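Local structure of periplasmic binding protein (Mycobacterium smegmatis, 4MDY) at residues 59-63 with 64-68; 105-109 with 110-114; 135-138 with 139-143; 148-151 with 152-156; 183-187 with 188-192. The protein probably binds iron, most likely as a chelate, outside the cell membrane and hands it to an ABC transporter for uptake. All blocks are in the same frame, centred on the assembly; numbering follows the deposited sequence.

Contact 1 of 5, residues 59-63 with 64-68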
loop_
_atom_site.group_PDB
_atom_site.type_symbol
_atom_site.label_atom_id
_atom_site.label_comp_id
_atom_site.label_asym_id
_atom_site.label_seq_id
_atom_site.Cartn_x
_atom_site.Cartn_y
_atom_site.Cartn_z
ATOM N N GLY A 59 2.932 -0.494 12.452
ATOM C CA GLY A 59 2.800 0.884 12.921
ATOM C C GLY A 59 2.044 1.099 14.223
ATOM O O GLY A 59 1.989 2.222 14.718
ATOM N N GLY A 60 1.451 0.043 14.773
ATOM C CA GLY A 60 0.708 0.136 16.034
ATOM C C GLY A 60 -0.388 1.183 16.041
ATOM O O GLY A 60 -0.568 1.891 17.030
ATOM N N GLU A 61 -1.116 1.293 14.934
ATOM C CA GLU A 61 -2.197 2.264 14.816
ATOM C C GLU A 61 -3.459 1.693 15.449
ATOM O O GLU A 61 -3.653 0.482 15.442
ATOM C CB GLU A 61 -2.464 2.583 13.347
ATOM C CG GLU A 61 -1.255 3.143 12.613
ATOM C CD GLU A 61 -0.879 4.548 13.057
ATOM O OE1 GLU A 61 -1.777 5.305 13.479
ATOM O OE2 GLU A 61 0.318 4.903 12.975
ATOM N N PRO A 62 -4.327 2.560 15.992
ATOM C CA PRO A 62 -5.577 2.069 16.594
ATOM C C PRO A 62 -6.471 1.344 15.583
ATOM O O PRO A 62 -6.805 1.900 14.521
ATOM C CB PRO A 62 -6.259 3.341 17.122
ATOM C CG PRO A 62 -5.499 4.491 16.548
ATOM C CD PRO A 62 -4.138 4.007 16.188
ATOM N N PHE A 63 -6.828 0.103 15.921
ATOM C CA PHE A 63 -7.615 -0.784 15.055
ATOM C C PHE A 63 -6.905 -1.174 13.751
ATOM O O PHE A 63 -7.534 -1.712 12.840
ATOM C CB PHE A 63 -8.993 -0.177 14.762
ATOM C CG PHE A 63 -9.808 0.080 15.995
ATOM C CD1 PHE A 63 -10.330 -0.976 16.725
ATOM C CD2 PHE A 63 -10.048 1.374 16.426
ATOM C CE1 PHE A 63 -11.083 -0.745 17.859
ATOM C CE2 PHE A 63 -10.801 1.615 17.561
ATOM C CZ PHE A 63 -11.314 0.553 18.279
ATOM N N GLY A 64 -5.599 -0.928 13.681
ATOM C CA GLY A 64 -4.818 -1.138 12.456
ATOM C C GLY A 64 -5.158 -0.149 11.355
ATOM O O GLY A 64 -4.734 -0.317 10.209
ATOM N N VAL A 65 -5.915 0.887 11.708
ATOM C CA VAL A 65 -6.399 1.881 10.762
ATOM C C VAL A 65 -5.564 3.146 10.938
ATOM O O VAL A 65 -5.544 3.753 12.010
ATOM C CB VAL A 65 -7.895 2.183 10.977
ATOM C CG1 VAL A 65 -8.387 3.268 10.026
ATOM C CG2 VAL A 65 -8.717 0.922 10.782
ATOM N N TRP A 66 -4.879 3.525 9.869
ATOM C CA TRP A 66 -3.957 4.658 9.885
ATOM C C TRP A 66 -4.719 5.988 9.813
ATOM O O TRP A 66 -5.914 6.003 9.477
ATOM C CB TRP A 66 -2.945 4.514 8.734
ATOM C CG TRP A 66 -1.883 3.472 9.014
ATOM C CD1 TRP A 66 -2.072 2.128 9.172
ATOM C CD2 TRP A 66 -0.478 3.696 9.174
ATOM N NE1 TRP A 66 -0.879 1.505 9.414
ATOM C CE2 TRP A 66 0.118 2.445 9.420
ATOM C CE3 TRP A 66 0.333 4.832 9.138
ATOM C CZ2 TRP A 66 1.493 2.300 9.617
ATOM C CZ3 TRP A 66 1.696 4.683 9.336
ATOM C CH2 TRP A 66 2.258 3.430 9.564
ATOM N N PRO A 67 -4.039 7.110 10.139
ATOM C CA PRO A 67 -4.732 8.393 10.286
ATOM C C PRO A 67 -5.608 8.819 9.104
ATOM O O PRO A 67 -6.640 9.437 9.305
ATOM C CB PRO A 67 -3.580 9.381 10.497
ATOM C CG PRO A 67 -2.531 8.568 11.176
ATOM C CD PRO A 67 -2.612 7.228 10.495
ATOM N N TRP A 68 -5.201 8.487 7.885
ATOM C CA TRP A 68 -5.963 8.884 6.694
ATOM C C TRP A 68 -7.293 8.136 6.518
ATOM O O TRP A 68 -8.082 8.489 5.650
ATOM C CB TRP A 68 -5.104 8.710 5.441
ATOM C CG TRP A 68 -4.592 7.327 5.287
ATOM C CD1 TRP A 68 -5.288 6.245 4.836
ATOM C CD2 TRP A 68 -3.283 6.853 5.620
ATOM N NE1 TRP A 68 -4.492 5.135 4.853
ATOM C CE2 TRP A 68 -3.257 5.475 5.330
ATOM C CE3 TRP A 68 -2.128 7.461 6.133
ATOM C CZ2 TRP A 68 -2.118 4.689 5.527
ATOM C CZ3 TRP A 68 -0.991 6.676 6.320
ATOM C CH2 TRP A 68 -0.999 5.307 6.018
HETATM O O HOH W 1 -4.498 6.039 12.991
#
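The carbonyl of Glu61 accepts the backbone N-H of Gly64 and that of Pro62 accepts the N-H of Val65, so two overlapping beta turns swing the chain round just before helix 67-73. The first, across Pro62 and Phe63, has type II angles; the second, across Phe63 and Gly64 with positive phi at both, is close to type I'. Gly64 N lies 3.0 Å from Glu61 O, and Val65 N 3.1 Å from Pro62 O. Both donors come from well above the carbonyl planes.

The Glu61 side chain then folds back over what follows. A water donates to Glu61 OE1 at 2.9 Å and to Val65 O at 2.7 Å, tying the carboxylate to the far side of the turns; Val65 O also accepts from Gln70. With CG anti to the carbonyl carbon (chi1 -59°) and the chain bent again at chi2, -70°, the methylene is laid on the indole of Trp66. Beyond it OE2 lies over the six-membered ring near CE3 and CZ3, the carboxylate plane 32° from that of the indole, while OE1 approaches Pro67 CD at 3.6 Å. OE2 has a long, weak ion pair with Lys265, whose NZ also bonds to Gly59 O. Phe273 and Phe58 meet the same indole, which joins this loop to helix 265-273.

The remaining packing is lighter: Phe63 CB rests near Val65 CG2, and Gly59 CA approaches Trp66 CZ2 obliquely. The central CH-pi contact is close, with Glu61 CG 3.4 Å from the centroid of the five-membered ring of Trp66 and almost straight above it.

Contact 2 of 5, residues 105-109 with 110-114; sequences AGLDA and DTYAK
Asp108 reaches across to Thr111 as the N-cap of helix 109-116. From CB, a chi1 of 56° sets CG between the backbone N and the carbonyl carbon, and this turns the carboxylate over the first turn of the helix. There OD1 takes two bonds: Thr111 N, 2.9 Å from Asp108 OD1, comes in nearly end-on to the C-O bond, and the hydroxyl Thr111 OG1, also 2.9 Å from Asp108 OD1, donates from above the carboxylate plane.

Between Asp108 N and Thr111 OG1 sits a water, accepting from the amide and donating to the hydroxyl. It also donates to Gly106 O, so the loop before the helix is stitched to the same threonine. The backbone joins in with Tyr112 N bonded to Asp108 O at 2.9 Å.

Beneath the cap, Leu107 supplies the apolar side. Its CD1 touches Thr111 CG2 at 3.6 Å, and its CD2 packs on Tyr112 CB at 4.0 Å, near the edge of the phenol ring, whose OH bonds to Thr24. One turn on, Lys114 NZ makes a salt bridge with Asp110 OD2 at 2.9 Å.

A carboxylate at the N-cap faces the positive end of the helix dipole, so its negative charge is probably stabilised there, and the two-pronged grip of Thr111 should hold it in a fixed orientation.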
loop_
_atom_site.group_PDB
_atom_site.type_symbol
_atom_site.label_atom_id
_atom_site.label_comp_id
_atom_site.label_asym_id
_atom_site.label_seq_id
_atom_site.Cartn_x
_atom_site.Cartn_y
_atom_site.Cartn_z
ATOM N N ALA A 105 -3.690 -11.090 1.552
ATOM C CA ALA A 105 -3.670 -11.904 2.766
ATOM C C ALA A 105 -2.849 -13.204 2.642
ATOM O O ALA A 105 -2.808 -14.000 3.585
ATOM C CB ALA A 105 -5.104 -12.231 3.158
ATOM N N GLY A 106 -2.197 -13.417 1.499
ATOM C CA GLY A 106 -1.454 -14.654 1.250
ATOM C C GLY A 106 -2.355 -15.862 1.050
ATOM O O GLY A 106 -1.960 -16.997 1.303
ATOM N N LEU A 107 -3.563 -15.615 0.560
ATOM C CA LEU A 107 -4.562 -16.657 0.399
ATOM C C LEU A 107 -4.108 -17.723 -0.596
ATOM O O LEU A 107 -3.629 -17.394 -1.680
ATOM C CB LEU A 107 -5.871 -16.024 -0.073
ATOM C CG LEU A 107 -7.160 -16.819 0.062
ATOM C CD1 LEU A 107 -7.457 -17.113 1.527
ATOM C CD2 LEU A 107 -8.300 -16.044 -0.578
ATOM N N ASP A 108 -4.241 -18.996 -0.219
ATOM C CA ASP A 108 -4.112 -20.099 -1.185
ATOM C C ASP A 108 -5.466 -20.792 -1.406
ATOM O O ASP A 108 -6.460 -20.438 -0.773
ATOM C CB ASP A 108 -2.999 -21.092 -0.787
ATOM C CG ASP A 108 -3.181 -21.678 0.598
ATOM O OD1 ASP A 108 -4.326 -21.930 1.018
ATOM O OD2 ASP A 108 -2.155 -21.905 1.269
ATOM N N ALA A 109 -5.506 -21.750 -2.327
ATOM C CA ALA A 109 -6.755 -22.417 -2.705
ATOM C C ALA A 109 -7.430 -23.122 -1.536
ATOM O O ALA A 109 -8.653 -23.096 -1.409
ATOM C CB ALA A 109 -6.503 -23.412 -3.827
ATOM N N ASP A 110 -6.627 -23.759 -0.692
ATOM C CA ASP A 110 -7.143 -24.464 0.481
ATOM C C ASP A 110 -7.833 -23.483 1.428
ATOM O O ASP A 110 -8.981 -23.683 1.807
ATOM C CB ASP A 110 -6.001 -25.187 1.206
ATOM C CG ASP A 110 -6.465 -25.913 2.459
ATOM O OD1 ASP A 110 -7.486 -26.633 2.391
ATOM O OD2 ASP A 110 -5.802 -25.763 3.512
ATOM N N THR A 111 -7.127 -22.413 1.774
ATOM C CA THR A 111 -7.634 -21.410 2.704
ATOM C C THR A 111 -8.827 -20.646 2.135
ATOM O O THR A 111 -9.748 -20.304 2.866
ATOM C CB THR A 111 -6.511 -20.447 3.118
ATOM O OG1 THR A 111 -5.419 -21.214 3.640
ATOM C CG2 THR A 111 -6.982 -19.492 4.188
ATOM N N TYR A 112 -8.816 -20.392 0.832
ATOM C CA TYR A 112 -9.989 -19.858 0.154
ATOM C C TYR A 112 -11.208 -20.762 0.351
ATOM O O TYR A 112 -12.290 -20.280 0.664
ATOM C CB TYR A 112 -9.730 -19.678 -1.341
ATOM C CG TYR A 112 -10.984 -19.323 -2.111
ATOM C CD1 TYR A 112 -11.509 -18.034 -2.060
ATOM C CD2 TYR A 112 -11.666 -20.279 -2.860
ATOM C CE1 TYR A 112 -12.656 -17.703 -2.752
ATOM C CE2 TYR A 112 -12.819 -19.955 -3.555
ATOM C CZ TYR A 112 -13.310 -18.660 -3.493
ATOM O OH TYR A 112 -14.446 -18.306 -4.178
ATOM N N ALA A 113 -11.031 -22.069 0.164
ATOM C CA ALA A 113 -12.131 -23.024 0.361
ATOM C C ALA A 113 -12.669 -22.967 1.797
ATOM O O ALA A 113 -13.884 -22.954 2.022
ATOM C CB ALA A 113 -11.686 -24.438 0.001
ATOM N N LYS A 114 -11.759 -22.890 2.762
ATOM C CA LYS A 114 -12.130 -22.782 4.177
ATOM C C LYS A 114 -12.907 -21.504 4.515
ATOM O O LYS A 114 -13.887 -21.543 5.272
ATOM C CB LYS A 114 -10.878 -22.861 5.046
ATOM C CG LYS A 114 -10.202 -24.218 5.022
ATOM C CD LYS A 114 -8.889 -24.179 5.778
ATOM C CE LYS A 114 -8.287 -25.566 5.894
ATOM N NZ LYS A 114 -6.843 -25.510 6.254
HETATM O O HOH W 2 -3.500 -19.093 2.760
#

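Contact 3 of 5, residues 135-138 with 139-143; sequences KDQA and TIIGQ
Gln137 and Ile141 form the tight side of this helical turn, lying alongside each other and pointing the same way. Ile141 CD1 touches Gln137 CG at 3.6 Å, and Ile141 CG1 sits 3.2 Å from Gln137 O, close for a carbon beside an oxygen that already accepts from Ile141 N. The torsions explain it: Ile141 CG1 is anti to its carbonyl carbon (chi1 -67°), which folds the longer branch back along the helix toward the preceding turn. Gln137 instead runs out extended, and its amide is held by partners on and just before helix 40-46, NE2 donating to Asp43 and Thr39. On the same buried stretch Gly142 N bonds to Ala138 O at 2.9 Å, and Ile140 CG2 meets Gln137 O at 3.5 Å.

The other side of the helix is looser and partly exposed. Here the contact is polar: Lys135 O accepts twice from Thr139, at 2.9 Å from its backbone N and at 2.8 Å from OG1, the two donors arriving from opposite faces of the carbonyl plane. A threonine hydroxyl bonded back to the carbonyl four residues earlier is a familiar way to satisfy this group within a helix. The Lys135 chain leads away from the turn, fully extended, to a salt bridge with Asp159, and Asp136 also points off it.

Helix 134-144 is thus wedged between three elements: Gln137, Ala138 and Ile141 rest on helix 40-46, Ile140 reaches strand 15-19, and Lys135, Ala138 and Thr139 pack against helix 148-168.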
loop_
_atom_site.group_PDB
_atom_site.type_symbol
_atom_site.label_atom_id
_atom_site.label_comp_id
_atom_site.label_asym_id
_atom_site.label_seq_id
_atom_site.Cartn_x
_atom_site.Cartn_y
_atom_site.Cartn_z
ATOM N N LYS A 135 -4.912 -1.005 -7.967
ATOM C CA LYS A 135 -6.135 -0.786 -8.721
ATOM C C LYS A 135 -6.959 -2.077 -8.885
ATOM O O LYS A 135 -8.189 -2.035 -8.864
ATOM C CB LYS A 135 -5.825 -0.153 -10.077
ATOM C CG LYS A 135 -5.273 1.264 -9.963
ATOM C CD LYS A 135 -4.961 1.842 -11.336
ATOM C CE LYS A 135 -4.368 3.235 -11.216
ATOM N NZ LYS A 135 -4.023 3.817 -12.541
ATOM N N ASP A 136 -6.284 -3.213 -9.047
ATOM C CA ASP A 136 -6.981 -4.492 -9.191
ATOM C C ASP A 136 -7.710 -4.815 -7.891
ATOM O O ASP A 136 -8.870 -5.222 -7.887
ATOM C CB ASP A 136 -6.005 -5.623 -9.500
ATOM C CG ASP A 136 -5.360 -5.496 -10.857
ATOM O OD1 ASP A 136 -5.804 -4.659 -11.678
ATOM O OD2 ASP A 136 -4.393 -6.250 -11.095
ATOM N N GLN A 137 -7.016 -4.620 -6.782
ATOM C CA GLN A 137 -7.620 -4.829 -5.474
ATOM C C GLN A 137 -8.809 -3.891 -5.224
ATOM O O GLN A 137 -9.856 -4.324 -4.743
ATOM C CB GLN A 137 -6.562 -4.664 -4.386
ATOM C CG GLN A 137 -7.127 -4.613 -2.987
ATOM C CD GLN A 137 -6.035 -4.693 -1.943
ATOM O OE1 GLN A 137 -5.192 -5.588 -1.984
ATOM N NE2 GLN A 137 -6.036 -3.750 -1.008
ATOM N N ALA A 138 -8.646 -2.607 -5.532
ATOM C CA ALA A 138 -9.718 -1.640 -5.330
ATOM C C ALA A 138 -10.920 -1.998 -6.190
ATOM O O ALA A 138 -12.050 -2.000 -5.718
ATOM C CB ALA A 138 -9.239 -0.235 -5.663
ATOM N N THR A 139 -10.670 -2.321 -7.455
ATOM C CA THR A 139 -11.758 -2.628 -8.373
ATOM C C THR A 139 -12.615 -3.824 -7.935
ATOM O O THR A 139 -13.838 -3.727 -7.923
ATOM C CB THR A 139 -11.241 -2.836 -9.807
ATOM O OG1 THR A 139 -10.577 -1.637 -10.233
ATOM C CG2 THR A 139 -12.393 -3.119 -10.760
ATOM N N ILE A 140 -11.992 -4.942 -7.579
ATOM C CA ILE A 140 -12.773 -6.113 -7.186
ATOM C C ILE A 140 -13.537 -5.855 -5.879
ATOM O O ILE A 140 -14.664 -6.294 -5.744
ATOM C CB ILE A 140 -11.930 -7.400 -7.105
ATOM C CG1 ILE A 140 -12.838 -8.630 -7.099
ATOM C CG2 ILE A 140 -11.021 -7.399 -5.884
ATOM C CD1 ILE A 140 -12.090 -9.940 -7.227
ATOM N N ILE A 141 -12.933 -5.122 -4.942
ATOM C CA ILE A 141 -13.604 -4.808 -3.664
ATOM C C ILE A 141 -14.816 -3.894 -3.882
ATOM O O ILE A 141 -15.883 -4.116 -3.303
ATOM C CB ILE A 141 -12.628 -4.185 -2.643
ATOM C CG1 ILE A 141 -11.587 -5.224 -2.230
ATOM C CG2 ILE A 141 -13.378 -3.669 -1.413
ATOM C CD1 ILE A 141 -10.422 -4.655 -1.444
ATOM N N GLY A 142 -14.637 -2.872 -4.718
ATOM C CA GLY A 142 -15.723 -1.994 -5.131
ATOM C C GLY A 142 -16.883 -2.758 -5.739
ATOM O O GLY A 142 -18.043 -2.480 -5.431
ATOM N N GLN A 143 -16.568 -3.732 -6.591
ATOM C CA GLN A 143 -17.592 -4.597 -7.188
ATOM C C GLN A 143 -18.346 -5.394 -6.126
ATOM O O GLN A 143 -19.577 -5.392 -6.090
ATOM C CB GLN A 143 -16.964 -5.539 -8.214
ATOM C CG GLN A 143 -16.591 -4.830 -9.499
ATOM C CD GLN A 143 -15.736 -5.669 -10.430
ATOM O OE1 GLN A 143 -15.777 -6.895 -10.407
ATOM N NE2 GLN A 143 -14.958 -5.004 -11.259
#

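Contact 4 of 5, residues 148-151 with 152-156; sequences NAEM and TELIK
Asn148 opens the first turn of helix 148-168, and its carbonyl is gripped twice by Thr152. Thr152 N and Thr152 OG1 each lie 2.9 Å from Asn148 O and approach it from opposite faces of its plane, the hydroxyl being brought there by a chi1 of -62°. Ala149 follows with the plain helical bond, its O accepting from Glu153 N.

Glu150 accepts Leu154 N at 2.8 Å through its backbone O. Its side chain bends at chi2, so that CG approaches Leu154 CD1 at 4.0 Å while OE2 turns over Glu153, 3.6 Å from Glu153 CB. The two carboxylates are steeply turned against each other.

Met151, modelled as selenomethionine, faces inward. Bent at both chi2 and chi3, it crosses Leu154 obliquely, SE 4.1 Å from Leu154 CD1, and both side chains also touch Val47. Its carbonyl bonds to Ile155 N, with Ile155 CG1 only 3.4 Å from Met151 O.

The acids and Thr152 lie on the exposed side, while Met151 and Ile155 turn toward helix 134-144. Glutamates this near the helix start probably gain a little from its dipole, and the 5.8 Å between Glu150 OE2 and Glu153 OE1 probably keeps their repulsion modest.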
loop_
_atom_site.group_PDB
_atom_site.type_symbol
_atom_site.label_atom_id
_atom_site.label_comp_id
_atom_site.label_asym_id
_atom_site.label_seq_id
_atom_site.Cartn_x
_atom_site.Cartn_y
_atom_site.Cartn_z
ATOM N N ASN A 148 -19.025 0.069 -7.172
ATOM C CA ASN A 148 -18.019 0.126 -8.224
ATOM C C ASN A 148 -17.915 1.495 -8.898
ATOM O O ASN A 148 -16.822 1.899 -9.291
ATOM C CB ASN A 148 -18.245 -0.980 -9.258
ATOM C CG ASN A 148 -19.693 -1.086 -9.688
ATOM O OD1 ASN A 148 -20.541 -1.581 -8.936
ATOM N ND2 ASN A 148 -19.988 -0.618 -10.900
ATOM N N ALA A 149 -19.031 2.215 -9.015
ATOM C CA ALA A 149 -19.007 3.561 -9.615
ATOM C C ALA A 149 -18.137 4.532 -8.801
ATOM O O ALA A 149 -17.300 5.247 -9.341
ATOM C CB ALA A 149 -20.421 4.105 -9.765
ATOM N N GLU A 150 -18.325 4.541 -7.486
ATOM C CA GLU A 150 -17.511 5.391 -6.629
ATOM C C GLU A 150 -16.050 4.964 -6.656
ATOM O O GLU A 150 -15.151 5.808 -6.670
ATOM C CB GLU A 150 -18.036 5.388 -5.186
ATOM C CG GLU A 150 -17.325 6.380 -4.260
ATOM C CD GLU A 150 -17.605 7.828 -4.628
ATOM O OE1 GLU A 150 -18.513 8.422 -4.021
ATOM O OE2 GLU A 150 -16.944 8.362 -5.550
HETATM N N MSE A 151 -15.802 3.660 -6.638
HETATM C CA MSE A 151 -14.425 3.158 -6.592
HETATM C C MSE A 151 -13.703 3.569 -7.847
HETATM O O MSE A 151 -12.537 3.967 -7.809
HETATM C CB MSE A 151 -14.385 1.640 -6.422
HETATM C CG MSE A 151 -12.979 1.124 -6.128
HETATM SE SE MSE A 151 -12.363 1.685 -4.334
HETATM C CE MSE A 151 -13.418 0.316 -3.383
ATOM N N THR A 152 -14.393 3.487 -8.973
ATOM C CA THR A 152 -13.805 3.942 -10.232
ATOM C C THR A 152 -13.426 5.413 -10.131
ATOM O O THR A 152 -12.322 5.801 -10.511
ATOM C CB THR A 152 -14.786 3.730 -11.382
ATOM O OG1 THR A 152 -15.037 2.327 -11.500
ATOM C CG2 THR A 152 -14.221 4.254 -12.701
ATOM N N GLU A 153 -14.352 6.221 -9.632
ATOM C CA GLU A 153 -14.087 7.635 -9.366
ATOM C C GLU A 153 -12.866 7.851 -8.463
ATOM O O GLU A 153 -12.041 8.718 -8.744
ATOM C CB GLU A 153 -15.316 8.296 -8.731
ATOM C CG GLU A 153 -15.113 9.757 -8.370
ATOM C CD GLU A 153 -14.803 10.613 -9.582
ATOM O OE1 GLU A 153 -15.238 10.258 -10.709
ATOM O OE2 GLU A 153 -14.119 11.639 -9.402
ATOM N N LEU A 154 -12.757 7.063 -7.392
ATOM C CA LEU A 154 -11.635 7.175 -6.452
ATOM C C LEU A 154 -10.292 6.864 -7.128
ATOM O O LEU A 154 -9.302 7.560 -6.904
ATOM C CB LEU A 154 -11.839 6.248 -5.246
ATOM C CG LEU A 154 -12.812 6.736 -4.172
ATOM C CD1 LEU A 154 -13.449 5.553 -3.459
ATOM C CD2 LEU A 154 -12.114 7.660 -3.177
ATOM N N ILE A 155 -10.268 5.833 -7.965
ATOM C CA ILE A 155 -9.065 5.500 -8.734
ATOM C C ILE A 155 -8.685 6.660 -9.674
ATOM O O ILE A 155 -7.518 7.065 -9.736
ATOM C CB ILE A 155 -9.250 4.183 -9.521
ATOM C CG1 ILE A 155 -9.369 2.996 -8.550
ATOM C CG2 ILE A 155 -8.084 3.954 -10.480
ATOM C CD1 ILE A 155 -9.858 1.699 -9.178
ATOM N N LYS A 156 -9.675 7.192 -10.389
ATOM C CA LYS A 156 -9.491 8.378 -11.239
ATOM C C LYS A 156 -8.918 9.557 -10.461
ATOM O O LYS A 156 -8.022 10.250 -10.939
ATOM C CB LYS A 156 -10.824 8.837 -11.836
ATOM C CG LYS A 156 -11.276 8.086 -13.071
ATOM C CD LYS A 156 -12.669 8.534 -13.498
ATOM C CE LYS A 156 -13.229 7.638 -14.595
ATOM N NZ LYS A 156 -14.575 8.071 -15.057
#

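Contact 5 of 5, residues 183-187 with 188-192; sequences TLYRG and GVQAT
Tyr185 and Gly188 exchange both of their backbone bonds, closing a tight, hairpin-like reversal around a type I' turn. Gly188 N lies 2.8 Å from Tyr185 O, arriving from well above the carbonyl plane, and Tyr185 N lies 2.9 Å from Gly188 O. Together they make a single antiparallel hydrogen-bonded pair. Arg186 and Gly187, the two corner residues, both have positive phi, as this turn type requires.

Beyond the bridge, the arms touch through side chains. Leu184 CB packs at 3.3 Å from Gly188 O, and a chi1 of -57° turns the rest of the leucine over that carbonyl until its CD2 meets Val189 CG2 at 3.8 Å. On the other arm Gln190 reaches back so that its CG lies 3.9 Å from Tyr185 CB. A water extends the ladder where the arms part, accepting from Gln190 N at 2.9 Å and donating to Thr183 O at 2.7 Å. At the tip, Arg186 CG covers part of one face of the Tyr185 ring, and Gly187 O is held by Arg217.

Short strand 189-190 fixes the second arm. Val189 pairs with Ile215 of strand 214-215, while Gln190 and Thr192 bond by backbone to Gly181 and Leu179 at strand 176-181 of the parallel sheet. Tyr185 touches Leu214, and Leu184 and Thr183 lean on helix 237-244.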
loop_
_atom_site.group_PDB
_atom_site.type_symbol
_atom_site.label_atom_id
_atom_site.label_comp_id
_atom_site.label_asym_id
_atom_site.label_seq_id
_atom_site.Cartn_x
_atom_site.Cartn_y
_atom_site.Cartn_z
ATOM N N THR A 183 15.196 0.854 6.720
ATOM C CA THR A 183 16.244 0.126 7.436
ATOM C C THR A 183 17.116 -0.679 6.465
ATOM O O THR A 183 16.665 -1.089 5.387
ATOM C CB THR A 183 15.641 -0.819 8.496
ATOM O OG1 THR A 183 14.786 -1.779 7.865
ATOM C CG2 THR A 183 14.828 -0.035 9.526
ATOM N N LEU A 184 18.372 -0.891 6.842
ATOM C CA LEU A 184 19.254 -1.758 6.064
ATOM C C LEU A 184 18.949 -3.207 6.427
ATOM O O LEU A 184 18.413 -3.486 7.502
ATOM C CB LEU A 184 20.729 -1.435 6.325
ATOM C CG LEU A 184 21.191 0.004 6.059
ATOM C CD1 LEU A 184 22.645 0.184 6.456
ATOM C CD2 LEU A 184 21.006 0.387 4.601
ATOM N N TYR A 185 19.258 -4.119 5.514
ATOM C CA TYR A 185 19.109 -5.548 5.755
ATOM C C TYR A 185 20.470 -6.196 5.573
ATOM O O TYR A 185 21.023 -6.176 4.473
ATOM C CB TYR A 185 18.106 -6.189 4.785
ATOM C CG TYR A 185 17.975 -7.674 5.029
ATOM C CD1 TYR A 185 17.178 -8.149 6.058
ATOM C CD2 TYR A 185 18.686 -8.594 4.265
ATOM C CE1 TYR A 185 17.069 -9.504 6.315
ATOM C CE2 TYR A 185 18.583 -9.958 4.510
ATOM C CZ TYR A 185 17.771 -10.403 5.537
ATOM O OH TYR A 185 17.652 -11.747 5.804
ATOM N N ARG A 186 21.012 -6.755 6.651
ATOM C CA ARG A 186 22.341 -7.365 6.629
ATOM C C ARG A 186 23.356 -6.461 5.927
ATOM O O ARG A 186 24.131 -6.921 5.086
ATOM C CB ARG A 186 22.285 -8.752 5.963
ATOM C CG ARG A 186 21.361 -9.733 6.671
ATOM C CD ARG A 186 21.350 -11.113 6.023
ATOM N NE ARG A 186 22.611 -11.836 6.216
ATOM C CZ ARG A 186 23.379 -12.346 5.248
ATOM N NH1 ARG A 186 24.500 -12.979 5.574
ATOM N NH2 ARG A 186 23.047 -12.246 3.960
ATOM N N GLY A 187 23.324 -5.168 6.255
ATOM C CA GLY A 187 24.254 -4.191 5.681
ATOM C C GLY A 187 23.927 -3.689 4.273
ATOM O O GLY A 187 24.610 -2.803 3.761
ATOM N N GLY A 188 22.901 -4.255 3.643
ATOM C CA GLY A 188 22.492 -3.859 2.296
ATOM C C GLY A 188 21.279 -2.946 2.307
ATOM O O GLY A 188 20.588 -2.793 3.326
ATOM N N VAL A 189 21.025 -2.332 1.160
ATOM C CA VAL A 189 19.900 -1.425 0.993
ATOM C C VAL A 189 18.737 -2.164 0.351
ATOM O O VAL A 189 18.916 -2.899 -0.629
ATOM C CB VAL A 189 20.282 -0.214 0.113
ATOM C CG1 VAL A 189 19.050 0.586 -0.282
ATOM C CG2 VAL A 189 21.294 0.666 0.835
ATOM N N GLN A 190 17.550 -1.953 0.906
ATOM C CA GLN A 190 16.320 -2.499 0.350
ATOM C C GLN A 190 15.698 -1.484 -0.601
ATOM O O GLN A 190 15.663 -0.293 -0.308
ATOM C CB GLN A 190 15.367 -2.852 1.478
ATOM C CG GLN A 190 16.014 -3.808 2.465
ATOM C CD GLN A 190 15.062 -4.294 3.527
ATOM O OE1 GLN A 190 14.859 -3.625 4.543
ATOM N NE2 GLN A 190 14.491 -5.470 3.317
ATOM N N ALA A 191 15.216 -1.957 -1.743
ATOM C CA ALA A 191 14.623 -1.072 -2.749
ATOM C C ALA A 191 13.344 -1.654 -3.337
ATOM O O ALA A 191 13.108 -2.860 -3.289
ATOM C CB ALA A 191 15.621 -0.785 -3.855
ATOM N N THR A 192 12.518 -0.773 -3.881
ATOM C CA THR A 192 11.324 -1.173 -4.592
ATOM C C THR A 192 11.632 -1.154 -6.095
ATOM O O THR A 192 11.819 -0.086 -6.683
ATOM C CB THR A 192 10.143 -0.247 -4.256
ATOM O OG1 THR A 192 9.843 -0.344 -2.854
ATOM C CG2 THR A 192 8.913 -0.638 -5.059
HETATM O O HOH W 3 17.112 0.003 3.001
#

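How the contacts relate
From the N terminus the five contacts follow in series; none nests in or crosses another. Contact 1 bends the loop after strand 53-55 and delivers the chain into helix 67-73. Contact 2 starts helix 109-116 after strand 99-102. Contacts 3 and 4 lie on successive helices, 134-144 and 148-168, and are the sole pair that touch, with centres about 9 Å apart: Met151 CG packs 3.3 Å from Ala138 O, and Ile155 CD1 lies 3.6 Å from Thr139 OG1. Contact 5 closes the tight turn between strands 176-181 and 189-190, on the opposite side of the chain's centre from contacts 3 and 4. Helix 148-168 probably links the two lobes, as in other binding proteins of this family.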